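Local coordinates for protein Xaa-Pro dipeptidase (Lactobacillus brevis, PDB 3I7M) that probably acts as a manganese-dependent metalloexopeptidase on Xaa-Pro dipeptides, and is represented here by its N-terminal creatinase/prolidase domain alone, at residues M20-N25 against N83-I88; F35-D38 against V43-L46; V47-P50 against P54-F57. All coordinates share one frame; numbering follows the deposited sequence. Where two conformers were deposited one is given.

Contact 1 (M20-N25 against N83-I88); sequences MTYLSN and NPWAMI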
HETATM    1  N   MSE A  20       3.176  -2.597  -8.782  1.00 10.02           N
HETATM    2  CA  MSE A  20       2.807  -1.728  -7.660  1.00 10.56           C
HETATM    3  C   MSE A  20       3.647  -2.145  -6.484  1.00  9.00           C
HETATM    4  O   MSE A  20       4.207  -3.238  -6.430  1.00 10.43           O
HETATM    5  CB  MSE A  20       1.361  -1.756  -7.300  1.00 12.94           C
HETATM    6  CG  MSE A  20       0.940  -3.118  -6.848  1.00 14.23           C
HETATM    7 SE   MSE A  20      -0.971  -3.237  -6.625  0.60 19.54          SE
HETATM    8  CE  MSE A  20      -1.067  -4.819  -5.723  1.00 19.09           C
ATOM      9  N   THR A  21       3.733  -1.219  -5.527  1.00  8.98           N
ATOM     10  CA  THR A  21       4.313  -1.446  -4.210  1.00  8.88           C
ATOM     11  C   THR A  21       3.213  -1.282  -3.174  1.00  9.16           C
ATOM     12  O   THR A  21       2.531  -0.240  -3.188  1.00  9.82           O
ATOM     13  CB  THR A  21       5.437  -0.488  -4.015  1.00  9.81           C
ATOM     14  OG1 THR A  21       6.519  -0.889  -4.878  1.00 10.28           O
ATOM     15  CG2 THR A  21       5.941  -0.512  -2.598  1.00 11.42           C
ATOM     16  N   TYR A  22       3.093  -2.254  -2.272  1.00  8.60           N
ATOM     17  CA  TYR A  22       2.070  -2.237  -1.208  1.00  8.45           C
ATOM     18  C   TYR A  22       2.801  -2.022   0.083  1.00  7.30           C
ATOM     19  O   TYR A  22       3.533  -2.932   0.536  1.00  8.40           O
ATOM     20  CB  TYR A  22       1.323  -3.565  -1.251  1.00  7.91           C
ATOM     21  CG  TYR A  22       0.262  -3.663  -0.180  1.00  8.07           C
ATOM     22  CD1 TYR A  22      -1.036  -3.264  -0.457  1.00 10.38           C
ATOM     23  CD2 TYR A  22       0.513  -4.277   1.008  1.00  8.16           C
ATOM     24  CE1 TYR A  22      -2.003  -3.328   0.537  1.00  9.81           C
ATOM     25  CE2 TYR A  22      -0.483  -4.352   2.027  1.00  8.67           C
ATOM     26  CZ  TYR A  22      -1.716  -3.908   1.715  1.00  7.96           C
ATOM     27  OH  TYR A  22      -2.699  -3.948   2.720  1.00 12.57           O
ATOM     28  N   LEU A  23       2.666  -0.845   0.707  1.00  8.64           N
ATOM     29  CA  LEU A  23       3.329  -0.490   1.987  1.00  8.23           C
ATOM     30  C   LEU A  23       2.328  -0.692   3.124  1.00  8.00           C
ATOM     31  O   LEU A  23       1.169  -0.202   3.033  1.00 10.03           O
ATOM     32  CB  LEU A  23       3.773   0.937   1.922  1.00  9.61           C
ATOM     33  CG  LEU A  23       4.822   1.213   0.849  1.00  8.71           C
ATOM     34  CD1 LEU A  23       5.123   2.719   0.891  1.00 12.16           C
ATOM     35  CD2 LEU A  23       6.076   0.367   0.941  1.00  8.93           C
ATOM     36  N   SER A  24       2.773  -1.452   4.112  1.00  7.37           N
ATOM     37  CA  SER A  24       1.941  -1.836   5.273  1.00  8.50           C
ATOM     38  C   SER A  24       2.557  -1.489   6.605  1.00  8.73           C
ATOM     39  O   SER A  24       1.868  -1.672   7.643  1.00  9.55           O
ATOM     40  CB  SER A  24       1.694  -3.355   5.198  1.00  9.29           C
ATOM     41  OG  SER A  24       2.941  -4.066   5.163  1.00  8.62           O
ATOM     42  N   ASN A  25       3.843  -1.150   6.661  1.00  8.86           N
ATOM     43  CA  ASN A  25       4.516  -0.912   7.934  1.00  9.55           C
ATOM     44  C   ASN A  25       4.051   0.445   8.466  1.00 10.32           C
ATOM     45  O   ASN A  25       4.280   1.419   7.801  1.00 10.43           O
ATOM     46  CB  ASN A  25       6.040  -1.004   7.741  1.00  9.47           C
ATOM     47  CG  ASN A  25       6.826  -0.888   8.996  1.00  9.48           C
ATOM     48  OD1 ASN A  25       6.300  -0.531  10.075  1.00 12.40           O
ATOM     49  ND2 ASN A  25       8.079  -1.229   8.903  1.00 12.06           N
ATOM     50  N   ASN A  83     -14.991  -6.173   3.194  1.00 12.98           N
ATOM     51  CA  ASN A  83     -13.786  -6.947   2.877  1.00 13.54           C
ATOM     52  C   ASN A  83     -12.682  -5.993   2.364  1.00 12.46           C
ATOM     53  O   ASN A  83     -12.744  -5.519   1.239  1.00 11.65           O
ATOM     54  CB  ASN A  83     -14.072  -8.029   1.815  1.00 14.32           C
ATOM     55  CG  ASN A  83     -12.836  -8.932   1.497  1.00 15.94           C
ATOM     56  OD1 ASN A  83     -11.686  -8.538   1.632  1.00 14.96           O
ATOM     57  ND2 ASN A  83     -13.098 -10.159   1.105  1.00 21.74           N
ATOM     58  N   PRO A  84     -11.671  -5.695   3.192  1.00 11.78           N
ATOM     59  CA  PRO A  84     -10.701  -4.695   2.791  1.00 10.50           C
ATOM     60  C   PRO A  84      -9.856  -5.139   1.600  1.00  8.93           C
ATOM     61  O   PRO A  84      -9.449  -4.339   0.805  1.00 10.94           O
ATOM     62  CB  PRO A  84      -9.864  -4.461   4.053  1.00 11.42           C
ATOM     63  CG  PRO A  84      -9.936  -5.798   4.785  1.00 13.03           C
ATOM     64  CD  PRO A  84     -11.373  -6.265   4.529  1.00 11.89           C
ATOM     65  N   TRP A  85      -9.604  -6.450   1.479  1.00  9.60           N
ATOM     66  CA  TRP A  85      -8.782  -6.944   0.419  1.00  9.57           C
ATOM     67  C   TRP A  85      -9.437  -6.782  -0.953  1.00 10.16           C
ATOM     68  O   TRP A  85      -8.780  -6.400  -1.920  1.00 10.77           O
ATOM     69  CB  TRP A  85      -8.354  -8.407   0.683  1.00  9.18           C
ATOM     70  CG  TRP A  85      -7.754  -8.556   2.041  1.00  9.52           C
ATOM     71  CD1 TRP A  85      -8.300  -9.149   3.127  1.00 10.07           C
ATOM     72  CD2 TRP A  85      -6.532  -7.936   2.480  1.00  9.92           C
ATOM     73  NE1 TRP A  85      -7.455  -8.962   4.221  1.00 11.95           N
ATOM     74  CE2 TRP A  85      -6.371  -8.244   3.826  1.00 10.00           C
ATOM     75  CE3 TRP A  85      -5.559  -7.179   1.848  1.00 12.43           C
ATOM     76  CZ2 TRP A  85      -5.214  -7.782   4.566  1.00 11.78           C
ATOM     77  CZ3 TRP A  85      -4.460  -6.750   2.585  1.00 12.49           C
ATOM     78  CH2 TRP A  85      -4.334  -7.045   3.924  1.00 13.58           C
ATOM     79  N   ALA A  86     -10.738  -7.082  -0.985  1.00 11.60           N
ATOM     80  CA  ALA A  86     -11.497  -6.907  -2.221  1.00 11.95           C
ATOM     81  C   ALA A  86     -11.571  -5.457  -2.587  1.00 11.93           C
ATOM     82  O   ALA A  86     -11.427  -5.120  -3.742  1.00 13.93           O
ATOM     83  CB  ALA A  86     -12.871  -7.486  -2.112  1.00 12.11           C
HETATM   84  N   MSE A  87     -11.724  -4.601  -1.590  1.00 11.23           N
HETATM   85  CA  MSE A  87     -11.810  -3.172  -1.862  0.60 11.43           C
HETATM   86  C   MSE A  87     -10.488  -2.584  -2.325  1.00 12.38           C
HETATM   87  O   MSE A  87     -10.464  -1.778  -3.213  1.00 13.31           O
HETATM   88  CB  MSE A  87     -12.311  -2.475  -0.655  0.60 11.31           C
HETATM   89  CG  MSE A  87     -13.751  -2.787  -0.411  0.60 12.02           C
HETATM   90 SE   MSE A  87     -14.361  -2.086   1.234  0.36 14.60          SE
HETATM   91  CE  MSE A  87     -14.300  -0.184   0.877  0.60 12.60           C
ATOM     92  N   ILE A  88      -9.365  -3.013  -1.754  1.00 10.43           N
ATOM     93  CA  ILE A  88      -8.069  -2.574  -2.233  1.00 11.14           C
ATOM     94  C   ILE A  88      -7.891  -3.029  -3.652  1.00 11.43           C
ATOM     95  O   ILE A  88      -7.412  -2.285  -4.498  1.00 12.14           O
ATOM     96  CB  ILE A  88      -6.913  -3.180  -1.376  1.00 10.42           C
ATOM     97  CG1 ILE A  88      -6.844  -2.491  -0.018  1.00 10.02           C
ATOM     98  CG2 ILE A  88      -5.546  -3.039  -2.080  1.00 11.99           C
ATOM     99  CD1 ILE A  88      -6.144  -3.291   1.040  1.00 12.33           C
TER
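Y22 reaches from strand 20-23 to W85 and I88 near the start of helix 84-94, a compact example of one aromatic side chain joining a sheet to the helix that covers it. The tight part lies at the far end of the phenol. Its OH comes within 3.3 Å of CZ3 of W85, with CH2 of the indole at 3.7 Å, and the two side chains meet at about a right angle. I88 sends CD1 to the same end, 4.2 Å from CE1 of Y22 and close to the plane of the ring. With CG of Y22 anti to the backbone N (chi1 179°), the ring is carried straight across the gap between the backbones. L117 of helix 111-118 touches both Y22 and I88 and adds to the packing on this side.

The start of the helix is the looser, more solvent-exposed side. There the exposed N83 serves as N-cap: its OD1 accepts from A86 N at 3.1 Å, with the donor well above the carbonyl plane, and weakly from W85 N. P84 lays CG over one face of the indole, 4.0 Å above its plane and offset toward the rim.

Between strand and helix, then, the phenol oxygen meets carbon rather than a polar mate, which implies that helix and sheet are matched here by shape and van der Waals contact; the side-chain hydrogen bonds of N83 stay within the helix start.

Contact 2 (F35-D38 against V43-L46); sequences FGSD and VLAL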
ATOM      1  N   PHE A  35       1.342  10.394   9.497  1.00 16.14           N
ATOM      2  CA  PHE A  35       0.237   9.747  10.193  1.00 17.31           C
ATOM      3  C   PHE A  35       0.824   8.650  11.051  1.00 17.57           C
ATOM      4  O   PHE A  35       1.408   7.679  10.508  1.00 16.00           O
ATOM      5  CB  PHE A  35      -0.754   9.175   9.199  1.00 17.02           C
ATOM      6  CG  PHE A  35      -1.871   8.410   9.848  1.00 19.27           C
ATOM      7  CD1 PHE A  35      -2.878   9.055  10.558  1.00 19.75           C
ATOM      8  CD2 PHE A  35      -1.897   7.009   9.784  1.00 19.99           C
ATOM      9  CE1 PHE A  35      -3.889   8.351  11.156  1.00 20.65           C
ATOM     10  CE2 PHE A  35      -2.894   6.317  10.395  1.00 19.52           C
ATOM     11  CZ  PHE A  35      -3.910   6.976  11.070  1.00 21.46           C
ATOM     12  N   GLY A  36       0.704   8.797  12.353  0.80 18.93           N
ATOM     13  CA  GLY A  36       1.438   7.957  13.257  0.80 19.98           C
ATOM     14  C   GLY A  36       0.508   6.884  13.735  0.80 21.04           C
ATOM     15  O   GLY A  36      -0.658   7.153  14.031  0.80 21.88           O
ATOM     16  N   SER A  37       1.007   5.643  13.753  0.80 22.50           N
ATOM     17  CA  SER A  37       0.189   4.537  14.259  0.80 22.75           C
ATOM     18  C   SER A  37       0.966   3.307  14.720  0.80 23.61           C
ATOM     19  O   SER A  37       2.175   3.192  14.592  0.80 22.00           O
ATOM     20  CB  SER A  37      -0.865   4.132  13.214  0.80 21.95           C
ATOM     21  OG  SER A  37      -0.266   3.427  12.137  0.80 18.92           O
ATOM     22  N   ASP A  38       0.211   2.401  15.316  0.80 26.29           N
ATOM     23  CA  ASP A  38       0.741   1.224  15.980  0.80 27.22           C
ATOM     24  C   ASP A  38       0.104   0.060  15.243  0.80 26.41           C
ATOM     25  O   ASP A  38      -0.885   0.271  14.542  0.80 25.70           O
ATOM     26  CB  ASP A  38       0.299   1.227  17.440  0.80 27.93           C
ATOM     27  CG  ASP A  38      -1.226   1.242  17.592  0.80 30.93           C
ATOM     28  OD1 ASP A  38      -1.855   2.308  17.320  0.80 35.27           O
ATOM     29  OD2 ASP A  38      -1.792   0.180  17.941  0.80 34.00           O
ATOM     30  N   VAL A  43      -6.830  -2.896   8.495  1.00 11.87           N
ATOM     31  CA  VAL A  43      -5.951  -2.821   7.336  1.00 10.64           C
ATOM     32  C   VAL A  43      -5.696  -1.355   7.002  1.00 10.15           C
ATOM     33  O   VAL A  43      -6.623  -0.559   6.715  1.00 11.80           O
ATOM     34  CB  VAL A  43      -6.538  -3.571   6.120  1.00 12.05           C
ATOM     35  CG1 VAL A  43      -5.612  -3.412   4.879  1.00 11.61           C
ATOM     36  CG2 VAL A  43      -6.806  -4.985   6.437  1.00 10.40           C
ATOM     37  N   LEU A  44      -4.438  -0.936   7.076  1.00  9.63           N
ATOM     38  CA  LEU A  44      -3.953   0.385   6.672  1.00  8.65           C
ATOM     39  C   LEU A  44      -2.829   0.167   5.669  1.00  8.96           C
ATOM     40  O   LEU A  44      -1.892  -0.606   5.975  1.00 12.56           O
ATOM     41  CB  LEU A  44      -3.429   1.135   7.860  1.00  9.75           C
ATOM     42  CG  LEU A  44      -2.673   2.437   7.602  1.00 10.87           C
ATOM     43  CD1 LEU A  44      -3.614   3.553   7.086  1.00 11.95           C
ATOM     44  CD2 LEU A  44      -1.913   2.911   8.834  1.00 14.15           C
ATOM     45  N   ALA A  45      -2.951   0.758   4.497  1.00  7.47           N
ATOM     46  CA  ALA A  45      -1.930   0.538   3.461  1.00  8.22           C
ATOM     47  C   ALA A  45      -1.734   1.771   2.652  1.00  9.11           C
ATOM     48  O   ALA A  45      -2.632   2.616   2.523  1.00 10.26           O
ATOM     49  CB  ALA A  45      -2.421  -0.618   2.530  1.00 11.88           C
ATOM     50  N   LEU A  46      -0.563   1.862   2.052  1.00  9.45           N
ATOM     51  CA  LEU A  46      -0.225   2.925   1.109  1.00  9.89           C
ATOM     52  C   LEU A  46       0.276   2.244  -0.164  1.00  8.80           C
ATOM     53  O   LEU A  46       1.235   1.471  -0.099  1.00  9.94           O
ATOM     54  CB  LEU A  46       0.785   3.891   1.704  1.00 10.37           C
ATOM     55  CG  LEU A  46       0.960   5.233   1.004  1.00 12.87           C
ATOM     56  CD1 LEU A  46       1.675   6.214   1.953  1.00 17.16           C
ATOM     57  CD2 LEU A  46       1.723   5.001  -0.260  1.00 14.82           C
TER
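L44 meets F35 and S37 through a single methyl group, CD2, and shows how one branch of a leucine can serve two neighbours on a loop. The apolar part is the meeting with F35, where CD2 of L44 lies 3.9 Å from CE2 of the phenylalanine, at the edge of the ring and in its plane. The two side chains cross at a slant, so the methyl meets the rim of the ring and not its face. With CG of L44 anti to the backbone N (chi1 170°) and CD2 prolonging the chain away from CA, this methyl is the tip that spans the space to the loop. The ring of F35 is buried further among V65 and I66 of helix 63-67, and I66 touches L44 as well.

In the creatinase/prolidase N-terminal domain, a mixed sheet is flanked by helices. The contact ties the loop that follows helix 26-33 to the residues leading into strand 45-48, on the side of the sheet where I29 of that helix also packs on L44.

A second kind of approach sets a hydroxyl against a methyl: OG of S37 is 3.7 Å from the same CD2. The serine holds OG between its backbone N and carbonyl carbon (chi1 74°), which turns the hydroxyl toward L44. S37 is modelled in two conformers, so this distance belongs to one of them, and the site may be mobile.

Polar bonds serve the two segments separately. F35 N bonds to OG1 of T33 near the end of the preceding helix, and V43 N to the hydroxyl of Y78.

Contact 3 (V47-P50 against P54-F57); sequences VVFP and PFIF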
ATOM      1  N   VAL A  47      -0.418   2.429  -1.271  1.00 10.14           N
ATOM      2  CA  VAL A  47      -0.147   1.738  -2.529  1.00  9.56           C
ATOM      3  C   VAL A  47       0.461   2.700  -3.500  1.00 10.78           C
ATOM      4  O   VAL A  47      -0.066   3.772  -3.739  1.00 11.27           O
ATOM      5  CB  VAL A  47      -1.397   1.132  -3.117  1.00  9.28           C
ATOM      6  CG1 VAL A  47      -1.117   0.463  -4.478  1.00 13.18           C
ATOM      7  CG2 VAL A  47      -1.998   0.170  -2.055  1.00 12.21           C
ATOM      8  N   VAL A  48       1.612   2.320  -4.021  1.00 10.30           N
ATOM      9  CA  VAL A  48       2.394   3.180  -4.901  1.00 10.85           C
ATOM     10  C   VAL A  48       2.552   2.457  -6.273  1.00 10.86           C
ATOM     11  O   VAL A  48       2.736   1.238  -6.365  1.00 11.06           O
ATOM     12  CB  VAL A  48       3.805   3.417  -4.345  1.00 11.36           C
ATOM     13  CG1 VAL A  48       4.739   4.296  -5.293  1.00 13.09           C
ATOM     14  CG2 VAL A  48       3.757   4.038  -2.942  1.00 13.87           C
ATOM     15  N   PHE A  49       2.402   3.233  -7.363  1.00 10.77           N
ATOM     16  CA  PHE A  49       2.510   2.710  -8.709  1.00 11.30           C
ATOM     17  C   PHE A  49       3.700   3.321  -9.382  1.00 12.86           C
ATOM     18  O   PHE A  49       4.154   4.404  -9.009  1.00 13.88           O
ATOM     19  CB  PHE A  49       1.233   3.058  -9.509  1.00 10.39           C
ATOM     20  CG  PHE A  49      -0.010   2.452  -8.932  1.00 12.63           C
ATOM     21  CD1 PHE A  49      -0.327   1.132  -9.184  1.00 12.59           C
ATOM     22  CD2 PHE A  49      -0.840   3.184  -8.101  1.00 10.77           C
ATOM     23  CE1 PHE A  49      -1.462   0.520  -8.652  1.00 13.53           C
ATOM     24  CE2 PHE A  49      -2.000   2.609  -7.552  1.00 11.76           C
ATOM     25  CZ  PHE A  49      -2.304   1.257  -7.809  1.00 12.13           C
ATOM     26  N   PRO A  50       4.150   2.659 -10.433  1.00 13.70           N
ATOM     27  CA  PRO A  50       5.349   3.183 -11.102  1.00 14.97           C
ATOM     28  C   PRO A  50       5.087   4.402 -11.956  1.00 16.25           C
ATOM     29  O   PRO A  50       6.039   5.183 -12.242  1.00 19.27           O
ATOM     30  CB  PRO A  50       5.772   2.046 -11.996  1.00 14.00           C
ATOM     31  CG  PRO A  50       4.595   1.175 -12.210  1.00 12.39           C
ATOM     32  CD  PRO A  50       3.792   1.321 -10.878  1.00 13.86           C
ATOM     33  N   PRO A  54      -0.454   7.510  -6.185  1.00 12.79           N
ATOM     34  CA  PRO A  54      -0.688   6.515  -5.128  1.00 11.03           C
ATOM     35  C   PRO A  54      -2.040   6.716  -4.459  1.00 12.10           C
ATOM     36  O   PRO A  54      -2.741   7.687  -4.740  1.00 13.24           O
ATOM     37  CB  PRO A  54       0.396   6.806  -4.134  1.00 10.87           C
ATOM     38  CG  PRO A  54       0.541   8.353  -4.205  1.00 12.53           C
ATOM     39  CD  PRO A  54       0.337   8.648  -5.696  1.00 12.96           C
ATOM     40  N   PHE A  55      -2.376   5.832  -3.533  1.00 10.82           N
ATOM     41  CA  PHE A  55      -3.528   6.037  -2.675  1.00 11.16           C
ATOM     42  C   PHE A  55      -3.244   5.406  -1.321  1.00 10.60           C
ATOM     43  O   PHE A  55      -2.378   4.525  -1.168  1.00 10.57           O
ATOM     44  CB  PHE A  55      -4.819   5.499  -3.260  1.00 11.20           C
ATOM     45  CG  PHE A  55      -4.915   4.021  -3.409  1.00 13.95           C
ATOM     46  CD1 PHE A  55      -5.413   3.205  -2.398  1.00 12.25           C
ATOM     47  CD2 PHE A  55      -4.562   3.431  -4.605  1.00 13.12           C
ATOM     48  CE1 PHE A  55      -5.503   1.836  -2.559  1.00 12.36           C
ATOM     49  CE2 PHE A  55      -4.678   2.079  -4.824  1.00 12.27           C
ATOM     50  CZ  PHE A  55      -5.176   1.253  -3.786  1.00 11.92           C
ATOM     51  N   ILE A  56      -3.962   5.847  -0.310  1.00 10.65           N
ATOM     52  CA  ILE A  56      -3.974   5.226   1.004  1.00  9.80           C
ATOM     53  C   ILE A  56      -5.312   4.515   1.189  1.00  9.70           C
ATOM     54  O   ILE A  56      -6.373   5.014   0.759  1.00 10.55           O
ATOM     55  CB  ILE A  56      -3.731   6.232   2.122  1.00 10.26           C
ATOM     56  CG1 ILE A  56      -2.306   6.673   2.028  1.00 10.80           C
ATOM     57  CG2 ILE A  56      -4.038   5.672   3.507  1.00 11.23           C
ATOM     58  CD1 ILE A  56      -1.969   7.803   3.008  1.00 14.84           C
ATOM     59  N   PHE A  57      -5.287   3.355   1.847  1.00  9.09           N
ATOM     60  CA  PHE A  57      -6.482   2.588   2.194  1.00  9.87           C
ATOM     61  C   PHE A  57      -6.475   2.401   3.698  1.00  8.82           C
ATOM     62  O   PHE A  57      -5.440   2.061   4.291  1.00  9.24           O
ATOM     63  CB  PHE A  57      -6.465   1.230   1.503  1.00  9.71           C
ATOM     64  CG  PHE A  57      -7.703   0.479   1.671  1.00 10.81           C
ATOM     65  CD1 PHE A  57      -8.763   0.629   0.771  1.00 13.40           C
ATOM     66  CD2 PHE A  57      -7.876  -0.420   2.725  1.00 12.94           C
ATOM     67  CE1 PHE A  57      -9.968  -0.076   0.958  1.00 14.20           C
ATOM     68  CE2 PHE A  57      -9.103  -1.098   2.854  1.00 15.27           C
ATOM     69  CZ  PHE A  57     -10.092  -0.887   1.958  1.00 14.14           C
TER
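V47 N donates to F55 O over 2.9 Å in a nearly straight bond (170° at the hydrogen). The return bond runs from F55 N to V47 O at 3.1 Å, so V47 and F55 form an antiparallel hydrogen-bonded pair. V47 O is also approached closely by CB of P54, again at 3.1 Å, a snug fit just beyond the paired residues.

The side chains of the pair lie next to one another on one face of the sheet. CB of V47 sits over the face of the F55 ring, 4.0 Å from its centroid and 19° off the normal, a CH-pi contact, and CG2 adds a touch on CZ of F55 at 3.8 Å. This overlap follows from the ring's torsion (chi1 67°), which places CG between the backbone N and carbonyl carbon. Just past the end of strand 45-48, F49 presents its ring edge to F55, CE2 of F49 to CE2 of F55 at 3.9 Å, the two side chains crossing at an angle. Were F55 an alanine, V47 would probably lose the ring that covers its CB, and F49 would be left without its aromatic neighbour, with a gap opened beside Q91 of helix 84-94.

Two adjacent antiparallel strands, 45-48 and 55-59, joined by a short connection and paired by reciprocal backbone bonds, form a beta hairpin, here with F55 laid against its cross-strand V47.

The three contacts share one mixed sheet, in which strand 45-48 runs between strands 20-23 and 55-59. Contact 1 joins contact 2 through L23 N and L46 O, 2.8 Å apart, and contact 3 through T21 N and V48 O, also 2.8 Å; both are probable hydrogen bonds. A45 N to F57 O, likewise a probable hydrogen bond at 2.8 Å, continues the hairpin pairing of contact 3 into contact 2. The centres of contact 1 and contact 3 lie about 9 Å apart. Those of contact 2 and contact 3 are about 13 Å apart. Helix 84-94 binds contacts 1 and 3 through I88 CG1 on F57 CG (3.5 Å). The manganese site of such peptidases probably belongs to the catalytic domain, which this fragment lacks.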